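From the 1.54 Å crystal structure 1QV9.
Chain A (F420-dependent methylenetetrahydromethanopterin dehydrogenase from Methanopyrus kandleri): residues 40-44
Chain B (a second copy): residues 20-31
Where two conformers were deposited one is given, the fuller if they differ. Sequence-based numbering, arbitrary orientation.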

# COMPACT_ATOMS: atom_id res chain seq x y z
N THR A 40 26.44 21.71 -20.11
CA THR A 40 25.51 22.53 -20.88
C THR A 40 24.06 22.13 -20.58
O THR A 40 23.19 22.20 -21.45
CB THR A 40 25.75 22.37 -22.40
OG1 THR A 40 25.75 20.98 -22.73
CG2 THR A 40 27.09 22.98 -22.80
N SER A 41 23.82 21.69 -19.36
CA SER A 41 22.50 21.27 -18.94
C SER A 41 22.00 20.11 -19.82
O SER A 41 22.79 19.22 -20.17
CB SER A 41 21.54 22.50 -18.94
OG SER A 41 20.32 22.15 -18.32
N VAL A 42 20.73 20.12 -20.22
CA VAL A 42 20.17 19.01 -21.00
C VAL A 42 20.60 18.94 -22.46
O VAL A 42 20.39 17.92 -23.14
CB VAL A 42 18.63 19.11 -21.01
CG1 VAL A 42 18.06 19.14 -19.57
CG2 VAL A 42 18.26 20.37 -21.71
N LYS A 43 21.22 20.00 -22.97
CA LYS A 43 21.61 19.99 -24.38
C LYS A 43 22.84 19.13 -24.58
O LYS A 43 23.82 19.23 -23.84
CB LYS A 43 21.80 21.40 -24.90
CG LYS A 43 20.46 22.17 -24.99
CD LYS A 43 20.58 23.46 -25.81
CE LYS A 43 19.27 24.26 -25.82
NZ LYS A 43 18.08 23.44 -26.18
N MSE A 44 22.75 18.27 -25.58
CA MSE A 44 23.82 17.32 -25.87
C MSE A 44 24.09 17.15 -27.37
O MSE A 44 24.53 16.09 -27.82
CB MSE A 44 23.48 15.96 -25.22
CG MSE A 44 22.12 15.36 -25.65
SE MSE A 44 21.85 13.58 -24.96
CE MSE A 44 22.98 12.58 -26.24
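Chain B (20-31) MDMLLDERADRE

Chain B meets the short chain A stretch as a folded loop rather than a strand or a long helix. After M20(B) and D21(B) it takes a short 3-10 segment around M22(B) to L24(B), then passes into a type I turn from D25(B) to A28(B), closed by A28(B) N to D25(B) O at 3.0 Å. Chain A answers with a type II' turn from T40(A) to K43(A), its backbone closure K43(A) N to T40(A) O weak at 3.3 Å and supplemented by T40(A) OG1 to K43(A) O at 2.8 Å. With turn against turn there is no strand pairing to set a register; the nearest alpha carbons are K43(A) CA and A28(B) CA, 5.2 Å apart. The direction of travel is nevertheless ordered: S41(A) faces D21(B) and M22(B), V42(A) lies along M22(B), D25(B) and A28(B), and K43(A) reaches D25(B), A28(B) and R30(B), so both chains advance the same way through the contact, which buries 389 Å² in all.

The apolar part is small and belongs to V42(A), which points toward chain B. V42(A) CG1 packs 3.4 Å from M22(B) CG, and V42(A) CG2 lies 3.6 Å from A28(B) CB and 3.1 Å from D25(B) O. One branched side chain thus touches both the 3-10 segment and the last residue of the turn. M22(B), a selenomethionine, makes this contact low on its side chain, whose end leads away.

Polar contacts flank the valine in sequence. S41(A) OG donates to D21(B) OD2 at 2.6 Å, and water 1 ties the same pair together again, donating to S41(A) OG at 2.6 Å and to D21(B) O at 2.8 Å. K43(A) starts sideways, but its long chain carries the ammonium group inward: K43(A) NZ forms a salt bridge with D25(B) OD2 at 2.8 Å, donates to R30(B) O at 2.8 Å, and makes a weak bond to A28(B) O at 3.3 Å. Water 2 accepts from K43(A) NZ at 2.7 Å and donates to A28(B) O at 3.1 Å.

The lysine site depends on how chain B is folded. D25(B) OD1 accepts from R30(B) N at 3.0 Å, leaving OD2 to take the lysine, and R30(B) NH2 reaches back to L24(B) O at 2.8 Å. The rule to read here is economical: a central valine for packing, a serine and a lysine next to it in sequence for polar anchoring, and a carboxylate that braces its own loop while binding the partner.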

# COMPACT_ATOMS: atom_id res chain seq x y z
N MSE B 20 16.92 22.80 -11.08
CA MSE B 20 16.62 24.14 -11.62
C MSE B 20 16.81 24.39 -13.09
O MSE B 20 15.87 24.85 -13.73
CB MSE B 20 17.30 25.24 -10.79
CG MSE B 20 18.80 25.16 -10.73
SE MSE B 20 19.47 26.52 -9.50
CE MSE B 20 21.31 26.19 -9.74
N ASP B 21 17.98 24.04 -13.64
CA ASP B 21 18.18 24.32 -15.05
C ASP B 21 17.38 23.38 -15.96
O ASP B 21 16.85 23.80 -16.99
CB ASP B 21 19.67 24.24 -15.42
CG ASP B 21 20.34 22.94 -14.96
OD1 ASP B 21 20.32 22.66 -13.74
OD2 ASP B 21 20.88 22.19 -15.82
N MSE B 22 17.27 22.11 -15.57
CA MSE B 22 16.56 21.18 -16.43
C MSE B 22 15.07 21.42 -16.51
O MSE B 22 14.42 21.02 -17.49
CB MSE B 22 16.89 19.75 -16.03
CG MSE B 22 18.36 19.51 -16.24
SE MSE B 22 18.93 17.73 -15.89
CE MSE B 22 18.97 17.77 -14.00
N LEU B 23 14.50 22.05 -15.49
CA LEU B 23 13.07 22.36 -15.52
C LEU B 23 12.76 23.37 -16.62
O LEU B 23 11.58 23.55 -16.98
CB LEU B 23 12.64 22.98 -14.18
CG LEU B 23 12.71 22.06 -12.96
CD1 LEU B 23 12.54 22.94 -11.69
CD2 LEU B 23 11.66 20.97 -13.04
N LEU B 24 13.78 24.01 -17.15
CA LEU B 24 13.57 25.02 -18.20
C LEU B 24 13.67 24.48 -19.66
O LEU B 24 13.32 25.17 -20.61
CB LEU B 24 14.55 26.18 -17.99
CG LEU B 24 14.57 26.70 -16.55
CD1 LEU B 24 15.56 27.85 -16.38
CD2 LEU B 24 13.13 27.14 -16.17
N ASP B 25 14.12 23.25 -19.85
CA ASP B 25 14.25 22.73 -21.24
C ASP B 25 14.19 21.21 -21.09
O ASP B 25 15.17 20.48 -21.39
CB ASP B 25 15.59 23.20 -21.78
CG ASP B 25 15.80 22.87 -23.23
OD1 ASP B 25 14.80 22.57 -23.94
OD2 ASP B 25 16.99 22.93 -23.65
N GLU B 26 13.02 20.74 -20.66
CA GLU B 26 12.86 19.35 -20.30
C GLU B 26 13.16 18.30 -21.34
O GLU B 26 13.50 17.17 -20.98
CB GLU B 26 11.46 19.12 -19.71
CG GLU B 26 10.29 19.28 -20.71
CD GLU B 26 9.85 20.72 -20.94
OE1 GLU B 26 8.79 20.89 -21.59
OE2 GLU B 26 10.52 21.67 -20.48
N ARG B 27 13.06 18.65 -22.61
CA ARG B 27 13.36 17.69 -23.68
C ARG B 27 14.54 18.18 -24.53
O ARG B 27 14.81 17.60 -25.59
CB ARG B 27 12.11 17.47 -24.56
CG ARG B 27 10.94 16.71 -23.88
CD ARG B 27 9.68 16.75 -24.76
NE ARG B 27 9.58 18.11 -25.27
CZ ARG B 27 9.06 19.13 -24.60
NH1 ARG B 27 9.09 20.33 -25.14
NH2 ARG B 27 8.44 18.94 -23.43
N ALA B 28 15.23 19.23 -24.08
CA ALA B 28 16.39 19.79 -24.77
C ALA B 28 16.08 20.28 -26.18
O ALA B 28 17.00 20.43 -26.98
CB ALA B 28 17.53 18.76 -24.82
N ASP B 29 14.81 20.55 -26.46
CA ASP B 29 14.43 21.02 -27.79
C ASP B 29 14.08 22.50 -27.84
O ASP B 29 13.54 22.97 -28.84
CB ASP B 29 13.29 20.17 -28.38
CG ASP B 29 12.11 20.03 -27.43
OD1 ASP B 29 11.95 20.92 -26.58
OD2 ASP B 29 11.35 19.04 -27.54
N ARG B 30 14.38 23.25 -26.79
CA ARG B 30 14.09 24.68 -26.83
C ARG B 30 15.15 25.39 -27.67
O ARG B 30 16.35 25.27 -27.42
CB ARG B 30 14.08 25.33 -25.45
CG ARG B 30 12.76 25.29 -24.75
CD ARG B 30 12.83 26.01 -23.42
NE ARG B 30 12.65 27.47 -23.51
CZ ARG B 30 12.38 28.24 -22.47
NH1 ARG B 30 12.21 29.56 -22.62
NH2 ARG B 30 12.28 27.71 -21.24
N GLU B 31 14.69 26.15 -28.64
CA GLU B 31 15.61 26.87 -29.51
C GLU B 31 15.93 28.27 -28.99
O GLU B 31 16.75 28.97 -29.57
CB GLU B 31 14.99 26.99 -30.91
CG GLU B 31 14.33 25.71 -31.41
CD GLU B 31 13.70 25.86 -32.80
OE1 GLU B 31 14.35 25.44 -33.79
OE2 GLU B 31 12.57 26.39 -32.91
O HOH W 1 18.15 23.23 -19.38
O HOH W 2 18.64 22.52 -28.63